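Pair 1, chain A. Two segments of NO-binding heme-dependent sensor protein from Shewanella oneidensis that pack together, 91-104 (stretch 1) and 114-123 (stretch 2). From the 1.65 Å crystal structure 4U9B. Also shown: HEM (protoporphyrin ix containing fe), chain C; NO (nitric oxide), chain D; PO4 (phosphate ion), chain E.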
# COMPACT_ATOMS: atom_id res chain seq x y z
N PHE A 91 10.91 12.41 4.71
CA PHE A 91 10.69 11.16 4.00
C PHE A 91 11.54 10.02 4.56
O PHE A 91 11.03 8.93 4.81
CB PHE A 91 10.97 11.35 2.51
CG PHE A 91 10.88 10.09 1.70
CD1 PHE A 91 9.65 9.57 1.32
CD2 PHE A 91 12.03 9.42 1.30
CE1 PHE A 91 9.57 8.42 0.58
CE2 PHE A 91 11.95 8.26 0.55
CZ PHE A 91 10.72 7.76 0.19
N THR A 92 12.83 10.27 4.75
CA THR A 92 13.75 9.23 5.22
C THR A 92 13.34 8.70 6.59
O THR A 92 13.40 7.50 6.84
CB THR A 92 15.20 9.75 5.29
OG1 THR A 92 15.63 10.15 3.99
CG2 THR A 92 16.14 8.67 5.81
N SER A 93 12.92 9.61 7.47
CA SER A 93 12.49 9.24 8.82
C SER A 93 11.29 8.30 8.77
O SER A 93 11.23 7.32 9.51
CB SER A 93 12.15 10.48 9.64
OG SER A 93 13.19 11.44 9.58
N LEU A 94 10.34 8.61 7.89
CA LEU A 94 9.13 7.80 7.75
C LEU A 94 9.48 6.38 7.30
O LEU A 94 9.07 5.41 7.91
CB LEU A 94 8.16 8.44 6.76
CG LEU A 94 6.76 7.82 6.67
CD1 LEU A 94 5.74 8.86 6.23
CD2 LEU A 94 6.71 6.62 5.71
N VAL A 95 10.24 6.28 6.21
CA VAL A 95 10.59 4.99 5.63
C VAL A 95 11.37 4.13 6.62
O VAL A 95 11.10 2.94 6.78
CB VAL A 95 11.41 5.16 4.34
CG1 VAL A 95 11.80 3.79 3.76
CG2 VAL A 95 10.62 5.96 3.31
N MET A 96 12.35 4.74 7.28
CA MET A 96 13.15 4.03 8.26
C MET A 96 12.33 3.70 9.51
O MET A 96 12.74 2.89 10.34
CB MET A 96 14.38 4.85 8.64
CG MET A 96 15.38 5.00 7.50
SD MET A 96 16.07 3.43 6.96
CE MET A 96 17.03 2.98 8.40
N GLY A 97 11.16 4.33 9.62
CA GLY A 97 10.28 4.12 10.76
C GLY A 97 9.13 3.17 10.49
O GLY A 97 8.30 2.94 11.37
N ILE A 98 9.06 2.61 9.29
CA ILE A 98 7.99 1.67 8.96
C ILE A 98 8.07 0.45 9.88
O ILE A 98 7.07 0.00 10.42
CB ILE A 98 8.04 1.21 7.48
CG1 ILE A 98 7.80 2.40 6.54
CG2 ILE A 98 6.99 0.13 7.22
CD1 ILE A 98 8.03 2.09 5.07
N HIS A 99 9.28 -0.06 10.05
CA HIS A 99 9.49 -1.29 10.81
C HIS A 99 9.19 -1.11 12.29
O HIS A 99 8.53 -1.94 12.91
CB HIS A 99 10.93 -1.79 10.63
CG HIS A 99 11.21 -3.09 11.31
ND1 HIS A 99 12.02 -3.20 12.42
CD2 HIS A 99 10.78 -4.35 11.04
CE1 HIS A 99 12.08 -4.47 12.79
NE2 HIS A 99 11.33 -5.18 11.97
N ASP A 100 9.70 -0.02 12.86
CA ASP A 100 9.55 0.25 14.29
C ASP A 100 8.24 0.95 14.60
O ASP A 100 7.37 0.42 15.28
CB ASP A 100 10.72 1.10 14.79
CG ASP A 100 12.05 0.38 14.73
OD1 ASP A 100 12.05 -0.87 14.64
OD2 ASP A 100 13.09 1.06 14.78
N VAL A 101 8.11 2.17 14.07
CA VAL A 101 7.04 3.07 14.47
C VAL A 101 5.69 2.70 13.85
O VAL A 101 4.71 2.53 14.58
CB VAL A 101 7.40 4.52 14.09
CG1 VAL A 101 6.32 5.49 14.53
CG2 VAL A 101 8.73 4.90 14.72
N ILE A 102 5.62 2.59 12.53
CA ILE A 102 4.35 2.29 11.86
C ILE A 102 3.79 0.96 12.34
O ILE A 102 2.62 0.87 12.71
CB ILE A 102 4.50 2.24 10.33
CG1 ILE A 102 5.03 3.57 9.78
CG2 ILE A 102 3.16 1.89 9.67
CD1 ILE A 102 4.05 4.72 9.84
N HIS A 103 4.63 -0.08 12.34
CA HIS A 103 4.22 -1.42 12.76
C HIS A 103 3.59 -1.37 14.15
O HIS A 103 2.53 -1.95 14.39
CB HIS A 103 5.41 -2.37 12.74
CG HIS A 103 5.04 -3.82 12.83
ND1 HIS A 103 4.82 -4.60 11.72
CD2 HIS A 103 4.87 -4.63 13.90
CE1 HIS A 103 4.52 -5.83 12.09
NE2 HIS A 103 4.54 -5.88 13.41
N LEU A 104 4.25 -0.67 15.07
CA LEU A 104 3.77 -0.54 16.43
C LEU A 104 2.42 0.15 16.50
O LEU A 104 1.49 -0.35 17.13
CB LEU A 104 4.77 0.25 17.29
CG LEU A 104 4.32 0.49 18.73
CD1 LEU A 104 4.33 -0.82 19.50
CD2 LEU A 104 5.16 1.53 19.41
N SER A 114 -2.56 -7.62 9.50
CA SER A 114 -1.65 -8.41 8.69
C SER A 114 -0.72 -7.48 7.92
O SER A 114 -1.04 -7.01 6.83
CB SER A 114 -2.42 -9.31 7.72
OG SER A 114 -3.16 -10.30 8.43
N LEU A 115 0.43 -7.20 8.53
CA LEU A 115 1.38 -6.25 7.98
C LEU A 115 2.49 -6.97 7.24
O LEU A 115 2.83 -8.11 7.58
CB LEU A 115 1.96 -5.37 9.08
CG LEU A 115 1.00 -4.37 9.72
CD1 LEU A 115 1.60 -3.78 10.98
CD2 LEU A 115 0.64 -3.27 8.73
N PRO A 116 3.07 -6.32 6.23
CA PRO A 116 4.22 -6.93 5.56
C PRO A 116 5.47 -6.88 6.43
O PRO A 116 5.53 -6.09 7.37
CB PRO A 116 4.39 -6.06 4.32
CG PRO A 116 3.89 -4.73 4.74
CD PRO A 116 2.73 -5.01 5.65
N HIS A 117 6.44 -7.73 6.12
CA HIS A 117 7.75 -7.62 6.72
C HIS A 117 8.55 -6.59 5.95
O HIS A 117 8.87 -6.79 4.78
CB HIS A 117 8.47 -8.97 6.72
CG HIS A 117 7.83 -9.99 7.61
ND1 HIS A 117 8.05 -10.03 8.97
CD2 HIS A 117 6.97 -11.01 7.34
CE1 HIS A 117 7.35 -11.03 9.50
NE2 HIS A 117 6.69 -11.63 8.53
N ILE A 118 8.85 -5.47 6.61
CA ILE A 118 9.58 -4.39 5.98
C ILE A 118 10.74 -3.98 6.88
O ILE A 118 10.57 -3.74 8.07
CB ILE A 118 8.66 -3.18 5.68
CG1 ILE A 118 7.75 -3.52 4.49
CG2 ILE A 118 9.47 -1.92 5.39
CD1 ILE A 118 6.76 -2.44 4.10
N ASN A 119 11.93 -3.94 6.29
CA ASN A 119 13.15 -3.56 6.99
C ASN A 119 13.96 -2.60 6.14
O ASN A 119 14.19 -2.85 4.96
CB ASN A 119 13.99 -4.79 7.34
CG ASN A 119 13.31 -5.70 8.34
OD1 ASN A 119 13.57 -5.61 9.54
ND2 ASN A 119 12.45 -6.58 7.85
N GLY A 120 14.39 -1.50 6.75
CA GLY A 120 15.10 -0.46 6.03
C GLY A 120 16.51 -0.26 6.55
O GLY A 120 16.76 -0.28 7.75
N GLN A 121 17.44 -0.07 5.61
CA GLN A 121 18.81 0.33 5.93
C GLN A 121 19.12 1.63 5.22
O GLN A 121 18.93 1.75 4.01
CB GLN A 121 19.81 -0.76 5.53
CG GLN A 121 19.73 -2.02 6.36
CD GLN A 121 20.03 -1.78 7.83
OE1 GLN A 121 20.82 -0.90 8.17
NE2 GLN A 121 19.39 -2.55 8.70
N LEU A 122 19.58 2.62 5.98
CA LEU A 122 20.09 3.86 5.40
C LEU A 122 21.56 3.65 5.06
O LEU A 122 22.38 3.41 5.95
CB LEU A 122 19.92 5.04 6.36
CG LEU A 122 20.38 6.40 5.83
CD1 LEU A 122 19.62 6.80 4.58
CD2 LEU A 122 20.24 7.48 6.90
N LEU A 123 21.88 3.74 3.78
CA LEU A 123 23.23 3.47 3.31
C LEU A 123 24.06 4.75 3.34
O LEU A 123 23.50 5.85 3.31
CB LEU A 123 23.17 2.88 1.89
CG LEU A 123 22.23 1.68 1.75
CD1 LEU A 123 22.17 1.20 0.30
CD2 LEU A 123 22.64 0.54 2.68
CHA HEM C . -0.72 -2.58 4.88
CHB HEM C . 3.50 -0.87 3.26
CHC HEM C . 2.69 3.34 5.47
CHD HEM C . -0.86 1.21 7.99
C1A HEM C . 0.40 -2.40 4.11
C2A HEM C . 0.73 -3.11 2.89
C3A HEM C . 1.89 -2.63 2.45
C4A HEM C . 2.34 -1.61 3.37
CMA HEM C . 2.66 -3.06 1.19
CAA HEM C . -0.12 -4.22 2.22
CBA HEM C . -0.10 -5.50 3.06
CGA HEM C . 1.07 -6.41 2.74
O1A HEM C . 1.16 -7.50 3.35
O2A HEM C . 1.92 -6.06 1.88
C1B HEM C . 3.64 0.43 3.66
C2B HEM C . 4.66 1.35 3.22
C3B HEM C . 4.45 2.53 3.84
C4B HEM C . 3.26 2.38 4.67
CMB HEM C . 5.77 0.94 2.23
CAB HEM C . 5.22 3.87 3.75
CBB HEM C . 6.02 4.19 2.73
C1C HEM C . 1.66 3.14 6.35
C2C HEM C . 1.10 4.14 7.24
C3C HEM C . 0.12 3.57 7.96
C4C HEM C . 0.02 2.18 7.54
CMC HEM C . 1.58 5.60 7.32
CAC HEM C . -0.72 4.34 9.01
CBC HEM C . -1.51 3.74 9.91
C1D HEM C . -1.21 0.06 7.33
C2D HEM C . -2.40 -0.70 7.60
C3D HEM C . -2.36 -1.88 6.64
C4D HEM C . -1.15 -1.73 5.87
CMD HEM C . -3.50 -0.39 8.64
CAD HEM C . -3.40 -3.01 6.49
CBD HEM C . -3.05 -4.17 7.42
CGD HEM C . -4.08 -5.26 7.24
O1D HEM C . -4.75 -5.26 6.19
O2D HEM C . -4.22 -6.12 8.15
NA HEM C . 1.40 -1.48 4.37
NB HEM C . 2.80 1.09 4.54
NC HEM C . 0.97 1.96 6.56
ND HEM C . -0.50 -0.57 6.31
FE HEM C . 1.28 0.16 5.59
N NO D . 2.26 -0.57 6.91
O NO D . 3.56 -1.17 6.71
P PO4 E . 10.77 -8.78 10.95
O1 PO4 E . 9.93 -7.89 11.84
O2 PO4 E . 10.55 -8.39 9.51
O3 PO4 E . 12.23 -8.60 11.30
O4 PO4 E . 10.38 -10.22 11.16

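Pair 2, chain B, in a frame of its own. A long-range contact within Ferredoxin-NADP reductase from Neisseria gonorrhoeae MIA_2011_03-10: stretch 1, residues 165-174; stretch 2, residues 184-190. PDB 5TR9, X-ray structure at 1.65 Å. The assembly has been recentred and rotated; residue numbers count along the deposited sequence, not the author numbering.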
# COMPACT_ATOMS: atom_id res chain seq x y z
N PHE B 165 3.63 3.58 10.36
CA PHE B 165 2.32 4.22 10.38
C PHE B 165 1.48 3.74 11.56
O PHE B 165 0.29 4.06 11.63
CB PHE B 165 1.60 3.96 9.05
CG PHE B 165 2.41 4.37 7.85
CD1 PHE B 165 2.54 5.70 7.51
CD2 PHE B 165 3.07 3.41 7.10
CE1 PHE B 165 3.31 6.10 6.42
CE2 PHE B 165 3.86 3.80 6.01
CZ PHE B 165 3.97 5.14 5.67
N ASN B 166 2.09 3.00 12.49
CA ASN B 166 1.34 2.32 13.54
C ASN B 166 0.60 3.30 14.43
O ASN B 166 -0.59 3.10 14.72
CB ASN B 166 2.29 1.46 14.37
CG ASN B 166 1.62 0.84 15.57
OD1 ASN B 166 0.94 -0.18 15.45
ND2 ASN B 166 1.79 1.46 16.73
N ASP B 167 1.29 4.33 14.92
CA ASP B 167 0.64 5.29 15.81
C ASP B 167 -0.55 5.95 15.12
O ASP B 167 -1.62 6.11 15.73
CB ASP B 167 1.63 6.35 16.28
CG ASP B 167 2.67 5.79 17.22
OD1 ASP B 167 2.59 4.60 17.57
OD2 ASP B 167 3.58 6.56 17.62
N ARG B 168 -0.39 6.32 13.85
CA ARG B 168 -1.47 6.97 13.12
C ARG B 168 -2.65 6.03 12.92
O ARG B 168 -3.81 6.41 13.13
CB ARG B 168 -0.94 7.47 11.77
CG ARG B 168 -1.99 7.61 10.68
CD ARG B 168 -1.33 7.89 9.34
NE ARG B 168 -2.31 7.99 8.25
CZ ARG B 168 -1.99 8.17 6.97
NH1 ARG B 168 -0.72 8.26 6.61
NH2 ARG B 168 -2.95 8.25 6.06
N LEU B 169 -2.38 4.79 12.50
CA LEU B 169 -3.47 3.88 12.18
C LEU B 169 -4.10 3.27 13.43
O LEU B 169 -5.31 3.01 13.44
CB LEU B 169 -2.98 2.78 11.24
CG LEU B 169 -2.44 3.29 9.90
CD1 LEU B 169 -1.78 2.16 9.14
CD2 LEU B 169 -3.54 3.91 9.05
N ALA B 170 -3.32 3.06 14.49
CA ALA B 170 -3.92 2.63 15.75
C ALA B 170 -4.88 3.68 16.29
O ALA B 170 -5.95 3.35 16.82
CB ALA B 170 -2.84 2.30 16.77
N ALA B 171 -4.52 4.96 16.15
CA ALA B 171 -5.40 6.03 16.62
C ALA B 171 -6.68 6.11 15.79
O ALA B 171 -7.77 6.32 16.34
CB ALA B 171 -4.67 7.36 16.61
N LEU B 172 -6.57 5.94 14.47
CA LEU B 172 -7.76 5.88 13.62
C LEU B 172 -8.64 4.70 13.98
O LEU B 172 -9.87 4.75 13.81
CB LEU B 172 -7.33 5.79 12.15
CG LEU B 172 -8.40 6.00 11.07
CD1 LEU B 172 -8.81 7.46 11.02
CD2 LEU B 172 -7.90 5.52 9.71
N SER B 173 -8.04 3.63 14.52
CA SER B 173 -8.76 2.41 14.87
C SER B 173 -9.61 2.59 16.13
O SER B 173 -10.57 1.83 16.32
CB SER B 173 -7.74 1.28 15.07
OG SER B 173 -8.33 -0.00 14.93
N GLU B 174 -9.29 3.57 16.98
CA GLU B 174 -9.98 3.75 18.26
C GLU B 174 -10.60 5.13 18.40
O GLU B 174 -11.33 5.60 17.52
CB GLU B 174 -9.01 3.49 19.41
N SER B 184 -16.68 0.67 11.13
CA SER B 184 -15.44 0.67 11.88
C SER B 184 -14.23 0.51 10.95
O SER B 184 -14.29 -0.13 9.90
CB SER B 184 -15.45 -0.44 12.92
OG SER B 184 -14.39 -0.30 13.85
N PHE B 185 -13.13 1.14 11.35
CA PHE B 185 -11.82 0.88 10.77
C PHE B 185 -11.02 0.07 11.78
O PHE B 185 -11.03 0.39 12.97
CB PHE B 185 -11.08 2.18 10.44
CG PHE B 185 -9.64 1.96 10.10
CD1 PHE B 185 -9.28 1.37 8.90
CD2 PHE B 185 -8.63 2.29 11.00
CE1 PHE B 185 -7.94 1.14 8.59
CE2 PHE B 185 -7.30 2.07 10.69
CZ PHE B 185 -6.95 1.49 9.48
N ARG B 186 -10.37 -1.00 11.31
CA ARG B 186 -9.54 -1.85 12.14
C ARG B 186 -8.13 -1.90 11.56
O ARG B 186 -7.96 -2.07 10.35
CB ARG B 186 -10.08 -3.28 12.23
CG ARG B 186 -11.39 -3.44 13.00
CD ARG B 186 -12.60 -2.92 12.24
NE ARG B 186 -13.85 -3.41 12.82
CZ ARG B 186 -14.45 -4.52 12.43
NH1 ARG B 186 -13.94 -5.25 11.44
NH2 ARG B 186 -15.58 -4.91 13.02
N PHE B 187 -7.13 -1.76 12.42
CA PHE B 187 -5.74 -1.92 12.02
C PHE B 187 -5.10 -3.04 12.83
O PHE B 187 -5.19 -3.04 14.06
CB PHE B 187 -4.96 -0.61 12.23
CG PHE B 187 -3.48 -0.74 11.97
CD1 PHE B 187 -3.02 -1.06 10.70
CD2 PHE B 187 -2.57 -0.55 12.99
CE1 PHE B 187 -1.65 -1.18 10.45
CE2 PHE B 187 -1.20 -0.66 12.74
CZ PHE B 187 -0.75 -0.98 11.48
N VAL B 188 -4.47 -3.97 12.14
CA VAL B 188 -3.80 -5.11 12.78
C VAL B 188 -2.34 -5.13 12.34
O VAL B 188 -2.05 -5.48 11.19
CB VAL B 188 -4.49 -6.43 12.41
CG1 VAL B 188 -3.77 -7.60 13.07
CG2 VAL B 188 -5.96 -6.40 12.85
N PRO B 189 -1.40 -4.75 13.20
CA PRO B 189 0.01 -4.90 12.84
C PRO B 189 0.47 -6.33 13.05
O PRO B 189 0.04 -7.00 14.00
CB PRO B 189 0.72 -3.94 13.80
CG PRO B 189 -0.16 -3.90 15.01
CD PRO B 189 -1.59 -4.12 14.52
N VAL B 190 1.33 -6.80 12.16
CA VAL B 190 1.90 -8.14 12.22
C VAL B 190 3.41 -8.01 12.14
O VAL B 190 3.92 -7.36 11.23
CB VAL B 190 1.38 -9.02 11.06
CG1 VAL B 190 2.11 -10.35 11.03
CG2 VAL B 190 -0.11 -9.26 11.18
O HOH W 1 -8.13 -2.34 15.42

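What most sharply separates two contacts built on the same backbone? It is the strand position where Gly A120 of pair 1 matches Phe B187 of pair 2. Gly A120 has no side chain, and the space in front of it is taken by Met A96 from the helix side: Met A96 CE lies 3.3 Å from Gly A120 O. An ideal CB on Gly A120 would sit 3.2 Å from Met A96 SD, a tight fit, so the thioether occupies the room that a side chain would need. In pair 2 the filling comes from the strand instead. Phe B187 points its CA-to-CB bond toward the helix, while the counterpart of Met A96 is the small Ala B170, whose N lies 4.0 Å from Phe B187 CD2.

What geometry do the two share? Each sets a helical stretch against a strand running roughly antiparallel to it, and 14 central residues superpose with an RMSD of 0.8 Å. In pair 1 helix 91-96, which covers most of the matched helical positions, makes an angle of 138° with strand 117-122 and approaches it to 8.8 Å; in pair 2 the helix and strand axes make 142° and approach to 7.1 Å. The match is closest on the strand, where Ile A118 falls on Phe B185 with CA atoms 0.2 Å apart. On the helix side Val A95 matches Leu B169 and Ile A98 matches Leu B172, each within 0.8 Å. Pair 1 buries 528 Å² and pair 2 buries 400 Å².

How is the matched apolar position on the strand packed? In pair 1 two branched side chains meet, with Ile A98 CG2 3.7 Å from Ile A118 CG2. These residues also serve the heme pocket: Ile A98 CD1 is 3.6 Å from HEM CAB, and Ile A118 CD1 is 3.7 Å from HEM CHB. Pair 2 places an aromatic ring there, and Leu B172 CD2 lies over one face of Phe B185, 3.8 Å from the ring centroid. Leu B169 serves both rings of pair 2: its CD2 is 4.2 Å from Phe B185 CZ, and its CB is 3.8 Å from the centroid of Phe B187, again over the face. Its counterpart, Val A95, is shorter and comes no nearer to the strand than 5.8 Å, from Val A95 CG1 to Gly A120 CA.

What do the polar groups add where His A99 matches Ser B173? In pair 1 His A99 NE2 comes within 3.3 Å of Asn A119 OD1, but the angle is too poor for a hydrogen bond. A phosphate ion, probably from the crystallisation liquor, links the two sides instead: His A99 NE2 donates to PO4 O1 at 3.1 Å, and Asn A119 ND2 donates to PO4 O2 at 3.1 Å. Pair 2 uses a water as its bridge. Ser B173 OG is hydrogen-bonded to the oxygen of water 1 at 2.4 Å, and Phe B187 N donates to that same oxygen at 3.2 Å.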